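Long-range contacts in teichoic acid biosynthesis protein F (Staphylococcus epidermidis, PDB 3L7I), which belongs to the teichoic acid biosynthesis proteins and has, in its modelled part, two Rossmann-like domains arranged as in the GT-B fold: residues D367-I372 / W421-A425; T442-T446 / G508-N512. All coordinates share one frame. Numbering follows the deposited sequence.

Contact 1 (D367-I372 / W421-A425); sequences DSPKYI and WVSNA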
loop_
_atom_site.group_PDB
_atom_site.type_symbol
_atom_site.label_atom_id
_atom_site.label_comp_id
_atom_site.label_asym_id
_atom_site.label_seq_id
_atom_site.Cartn_x
_atom_site.Cartn_y
_atom_site.Cartn_z
ATOM N N ASP A 367 45.469 1.012 -13.329
ATOM C CA ASP A 367 45.163 1.070 -14.754
ATOM C C ASP A 367 45.029 2.476 -15.293
ATOM O O ASP A 367 45.518 3.428 -14.714
ATOM C CB ASP A 367 43.919 0.249 -15.113
ATOM C CG ASP A 367 44.012 -0.360 -16.524
ATOM O OD1 ASP A 367 43.273 0.107 -17.438
ATOM O OD2 ASP A 367 44.849 -1.286 -16.723
ATOM N N SER A 368 44.351 2.582 -16.421
ATOM C CA SER A 368 44.243 3.827 -17.140
ATOM C C SER A 368 43.520 4.935 -16.371
ATOM O O SER A 368 43.864 6.106 -16.517
ATOM C CB SER A 368 43.580 3.582 -18.490
ATOM O OG SER A 368 44.551 3.242 -19.449
ATOM N N PRO A 369 42.502 4.587 -15.568
ATOM C CA PRO A 369 41.939 5.644 -14.719
ATOM C C PRO A 369 42.990 6.252 -13.774
ATOM O O PRO A 369 42.968 7.472 -13.516
ATOM C CB PRO A 369 40.866 4.911 -13.920
ATOM C CG PRO A 369 40.432 3.828 -14.841
ATOM C CD PRO A 369 41.689 3.364 -15.536
ATOM N N LYS A 370 43.891 5.407 -13.268
ATOM C CA LYS A 370 44.892 5.870 -12.330
ATOM C C LYS A 370 45.729 6.987 -12.969
ATOM O O LYS A 370 45.912 8.061 -12.367
ATOM C CB LYS A 370 45.761 4.708 -11.825
ATOM C CG LYS A 370 47.186 5.121 -11.357
ATOM C CD LYS A 370 47.874 4.015 -10.552
ATOM C CE LYS A 370 49.405 4.128 -10.571
ATOM N NZ LYS A 370 50.055 3.298 -9.490
ATOM N N TYR A 371 46.202 6.745 -14.195
ATOM C CA TYR A 371 47.049 7.706 -14.897
ATOM C C TYR A 371 46.305 8.958 -15.370
ATOM O O TYR A 371 46.871 10.053 -15.364
ATOM C CB TYR A 371 47.798 7.029 -16.046
ATOM C CG TYR A 371 48.836 6.062 -15.534
ATOM C CD1 TYR A 371 48.486 4.764 -15.183
ATOM C CD2 TYR A 371 50.162 6.452 -15.369
ATOM C CE1 TYR A 371 49.423 3.884 -14.696
ATOM C CE2 TYR A 371 51.104 5.581 -14.884
ATOM C CZ TYR A 371 50.729 4.297 -14.545
ATOM O OH TYR A 371 51.667 3.420 -14.059
ATOM N N ILE A 372 45.045 8.806 -15.769
ATOM C CA ILE A 372 44.247 9.965 -16.122
ATOM C C ILE A 372 44.205 10.856 -14.887
ATOM O O ILE A 372 44.425 12.065 -14.978
ATOM C CB ILE A 372 42.818 9.577 -16.620
ATOM C CG1 ILE A 372 42.908 8.845 -17.965
ATOM C CG2 ILE A 372 41.915 10.806 -16.752
ATOM C CD1 ILE A 372 41.574 8.262 -18.454
ATOM N N TRP A 421 32.268 10.662 -15.541
ATOM C CA TRP A 421 32.664 9.305 -15.123
ATOM C C TRP A 421 33.888 8.787 -15.907
ATOM O O TRP A 421 33.908 8.764 -17.149
ATOM C CB TRP A 421 31.531 8.286 -15.312
ATOM C CG TRP A 421 30.244 8.590 -14.677
ATOM C CD1 TRP A 421 29.962 9.622 -13.841
ATOM C CD2 TRP A 421 29.043 7.836 -14.808
ATOM N NE1 TRP A 421 28.643 9.574 -13.459
ATOM C CE2 TRP A 421 28.061 8.481 -14.038
ATOM C CE3 TRP A 421 28.697 6.689 -15.522
ATOM C CZ2 TRP A 421 26.761 8.014 -13.954
ATOM C CZ3 TRP A 421 27.407 6.220 -15.439
ATOM C CH2 TRP A 421 26.455 6.878 -14.658
ATOM N N VAL A 422 34.904 8.358 -15.172
ATOM C CA VAL A 422 36.087 7.769 -15.772
ATOM C C VAL A 422 36.242 6.346 -15.291
ATOM O O VAL A 422 36.344 6.089 -14.075
ATOM C CB VAL A 422 37.308 8.523 -15.358
ATOM C CG1 VAL A 422 38.510 7.735 -15.718
ATOM C CG2 VAL A 422 37.318 9.867 -16.050
ATOM N N SER A 423 36.217 5.405 -16.234
ATOM C CA SER A 423 36.563 4.026 -15.903
ATOM C C SER A 423 36.977 3.108 -17.066
ATOM O O SER A 423 36.866 3.451 -18.251
ATOM C CB SER A 423 35.479 3.376 -15.019
ATOM O OG SER A 423 34.329 3.003 -15.753
ATOM N N ASN A 424 37.455 1.930 -16.679
ATOM C CA ASN A 424 38.058 0.980 -17.584
ATOM C C ASN A 424 37.300 -0.348 -17.566
ATOM O O ASN A 424 37.833 -1.390 -17.975
ATOM C CB ASN A 424 39.483 0.723 -17.150
ATOM C CG ASN A 424 39.540 0.007 -15.830
ATOM O OD1 ASN A 424 38.579 0.032 -15.071
ATOM N ND2 ASN A 424 40.655 -0.653 -15.552
ATOM N N ALA A 425 36.058 -0.329 -17.093
ATOM C CA ALA A 425 35.254 -1.544 -17.120
ATOM C C ALA A 425 33.812 -1.140 -17.060
ATOM O O ALA A 425 33.508 0.023 -16.812
ATOM C CB ALA A 425 35.602 -2.445 -15.973
#
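The first turn of helix 367-379 packs across the end of strand 418-423 in a Rossmann-like domain, and Pro369, Asn424 and Val422 carry the contact. Pro369 aims its CB toward the strand and meets three consecutive residues: its CB lies 4.1 Å from Val422 CG1, its CG 4.0 Å from Ser423 CA and its CD 3.8 Å from Asn424 CB. Val422 also takes Ile372, one helical turn further on, with CD1 of Ile372 4.1 Å from CG1 of Val422. The strand then gives way to a loop, and the chemistry turns polar: Asn424 ND2 donates a weak hydrogen bond to Asp367 OD1 at 3.3 Å, while its OD1 accepts from the backbone N of Phe360. Asp367 OD1 also accepts a hydrogen bond from Ser368 N at 2.9 Å, and OD2 forms a salt bridge with Arg511. Segments 367-372 and 421-423 come within 7.8 Å axis to axis, their directions 129° apart. Helix 367-379, which connects strands 354-358 and 384-389, thus leans onto strand 418-423, the neighbour of 354-358 on its other side, while helix 706-721 and Phe357 also pack on Ile372 and Val422.

Contact 2 (T442-T446 / G508-N512); sequences TWHGT and GYPRN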
loop_
_atom_site.group_PDB
_atom_site.type_symbol
_atom_site.label_atom_id
_atom_site.label_comp_id
_atom_site.label_asym_id
_atom_site.label_seq_id
_atom_site.Cartn_x
_atom_site.Cartn_y
_atom_site.Cartn_z
ATOM N N THR A 442 37.587 3.679 -20.964
ATOM C CA THR A 442 38.948 3.529 -21.428
ATOM C C THR A 442 39.101 2.133 -21.934
ATOM O O THR A 442 40.002 1.842 -22.718
ATOM C CB THR A 442 39.903 3.735 -20.289
ATOM O OG1 THR A 442 39.735 2.666 -19.350
ATOM C CG2 THR A 442 39.584 5.034 -19.585
ATOM N N TRP A 443 38.180 1.279 -21.486
ATOM C CA TRP A 443 38.323 -0.187 -21.545
ATOM C C TRP A 443 39.716 -0.603 -21.051
ATOM O O TRP A 443 40.451 0.217 -20.509
ATOM C CB TRP A 443 37.995 -0.759 -22.939
ATOM C CG TRP A 443 37.667 -2.228 -22.910
ATOM C CD1 TRP A 443 38.348 -3.224 -23.521
ATOM C CD2 TRP A 443 36.585 -2.853 -22.206
ATOM N NE1 TRP A 443 37.759 -4.434 -23.250
ATOM C CE2 TRP A 443 36.680 -4.234 -22.441
ATOM C CE3 TRP A 443 35.549 -2.374 -21.395
ATOM C CZ2 TRP A 443 35.783 -5.143 -21.904
ATOM C CZ3 TRP A 443 34.651 -3.286 -20.859
ATOM C CH2 TRP A 443 34.774 -4.654 -21.122
ATOM N N HIS A 444 40.087 -1.857 -21.216
ATOM C CA HIS A 444 41.322 -2.316 -20.607
ATOM C C HIS A 444 42.100 -3.264 -21.512
ATOM O O HIS A 444 42.553 -4.318 -21.064
ATOM C CB HIS A 444 41.004 -3.030 -19.295
ATOM C CG HIS A 444 39.920 -4.042 -19.441
ATOM N ND1 HIS A 444 38.633 -3.814 -19.023
ATOM C CD2 HIS A 444 39.917 -5.256 -20.036
ATOM C CE1 HIS A 444 37.882 -4.865 -19.313
ATOM N NE2 HIS A 444 38.636 -5.748 -19.933
ATOM N N GLY A 445 42.250 -2.930 -22.783
ATOM C CA GLY A 445 43.161 -3.713 -23.594
ATOM C C GLY A 445 42.728 -4.164 -24.968
ATOM O O GLY A 445 41.552 -4.413 -25.208
ATOM N N THR A 446 43.704 -4.270 -25.864
ATOM C CA THR A 446 43.476 -4.750 -27.210
ATOM C C THR A 446 42.942 -6.166 -27.141
ATOM O O THR A 446 43.565 -7.025 -26.517
ATOM C CB THR A 446 44.780 -4.775 -28.044
ATOM O OG1 THR A 446 45.239 -3.436 -28.295
ATOM C CG2 THR A 446 44.530 -5.466 -29.366
ATOM N N GLY A 508 45.552 5.586 -27.621
ATOM C CA GLY A 508 46.410 4.681 -26.872
ATOM C C GLY A 508 46.030 4.705 -25.410
ATOM O O GLY A 508 45.303 5.586 -24.965
ATOM N N TYR A 509 46.512 3.730 -24.652
ATOM C CA TYR A 509 46.127 3.595 -23.247
ATOM C C TYR A 509 46.923 4.507 -22.317
ATOM O O TYR A 509 48.157 4.552 -22.360
ATOM C CB TYR A 509 46.240 2.141 -22.800
ATOM C CG TYR A 509 45.130 1.293 -23.327
ATOM C CD1 TYR A 509 43.816 1.666 -23.112
ATOM C CD2 TYR A 509 45.379 0.125 -24.036
ATOM C CE1 TYR A 509 42.772 0.918 -23.583
ATOM C CE2 TYR A 509 44.329 -0.644 -24.517
ATOM C CZ TYR A 509 43.020 -0.233 -24.285
ATOM O OH TYR A 509 41.925 -0.942 -24.738
ATOM N N PRO A 510 46.209 5.260 -21.480
ATOM C CA PRO A 510 46.925 6.089 -20.513
ATOM C C PRO A 510 47.879 5.241 -19.676
ATOM O O PRO A 510 48.963 5.706 -19.310
ATOM C CB PRO A 510 45.788 6.653 -19.656
ATOM C CG PRO A 510 44.670 6.791 -20.623
ATOM C CD PRO A 510 44.773 5.567 -21.518
ATOM N N ARG A 511 47.470 4.002 -19.394
ATOM C CA ARG A 511 48.227 3.092 -18.540
ATOM C C ARG A 511 49.515 2.699 -19.225
ATOM O O ARG A 511 50.436 2.183 -18.583
ATOM C CB ARG A 511 47.425 1.825 -18.303
ATOM C CG ARG A 511 46.963 1.216 -19.597
ATOM C CD ARG A 511 47.224 -0.256 -19.665
ATOM N NE ARG A 511 45.982 -0.992 -19.495
ATOM C CZ ARG A 511 45.674 -2.106 -20.163
ATOM N NH1 ARG A 511 44.500 -2.707 -19.943
ATOM N NH2 ARG A 511 46.531 -2.613 -21.051
ATOM N N ASN A 512 49.558 2.922 -20.537
ATOM C CA ASN A 512 50.715 2.574 -21.350
ATOM C C ASN A 512 51.721 3.719 -21.449
ATOM O O ASN A 512 52.861 3.504 -21.859
ATOM C CB ASN A 512 50.283 2.113 -22.748
ATOM C CG ASN A 512 49.754 0.673 -22.771
ATOM O OD1 ASN A 512 49.915 -0.076 -21.812
ATOM N ND2 ASN A 512 49.114 0.291 -23.885
#
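Two loops meet here at the C-terminal ends of strands of the seven-stranded parallel sheet, on the side of one Rossmann-like domain that faces the second. Segment 442-446 follows strand 438-441 and segment 508-512 follows strand 504-506; strand 481-484 lies between those two strands, so the contact spans its end. Tyr509 has the largest buried area. Its ring slides into the curve of the other backbone, with CE1 3.0 Å from Thr442 O and CE2 3.9 Å from Thr446 N, both polar atoms lying near the ring plane at its edge. The phenolic OH of Tyr509 accepts a weak hydrogen bond from Gly445 N at 2.8 Å. Glycine suits this position: at these backbone angles a CB would collide with the carbonyl O of His444. Beside the tyrosine, Arg511 brings NH1 to 2.8 Å from His444 O. The same guanidinium forms salt bridges through NH2 with Asp629, in helix 626-630 of the second Rossmann-like domain, and through NE with Asp367. The CA-to-CB bond of His444 points away from 508-512, though its CB still lies 3.6 Å from Arg511 NH1; its ND1 hydrogen-bonds to Asn424 O. The general lesson is that loops can be matched through backbone atoms: nearly every close approach sets a side chain against main-chain N or O, so the fit probably depends on the path of residues 442-446 more than on their side chains, while one buried cation ties this junction to acidic partners in both domains.

Contacts 1 and 2 illustrate how neighbouring strand ends and their loops form one continuous structure. Their centres are 9 Å apart, they touch directly, and contact 1 is complete before the first segment of contact 2 begins. Between segments 421-425 and 442-446, probable hydrogen bonds run from Thr442 N to Ser423 O and from His444 ND1 to Asn424 O, each 2.8 Å long, and Asn424 CB packs 2.9 Å from Thr442 OG1. Between segments 367-372 and 508-512, Ser368 OG lies 3.1 Å from Pro510 CD, and Arg511 bridges contact 1 and the second domain. A bound sulfate ion, most likely carried over from the crystallisation solution, sits about 6 Å from the His444 side chain and may mark a pocket beside contact 2.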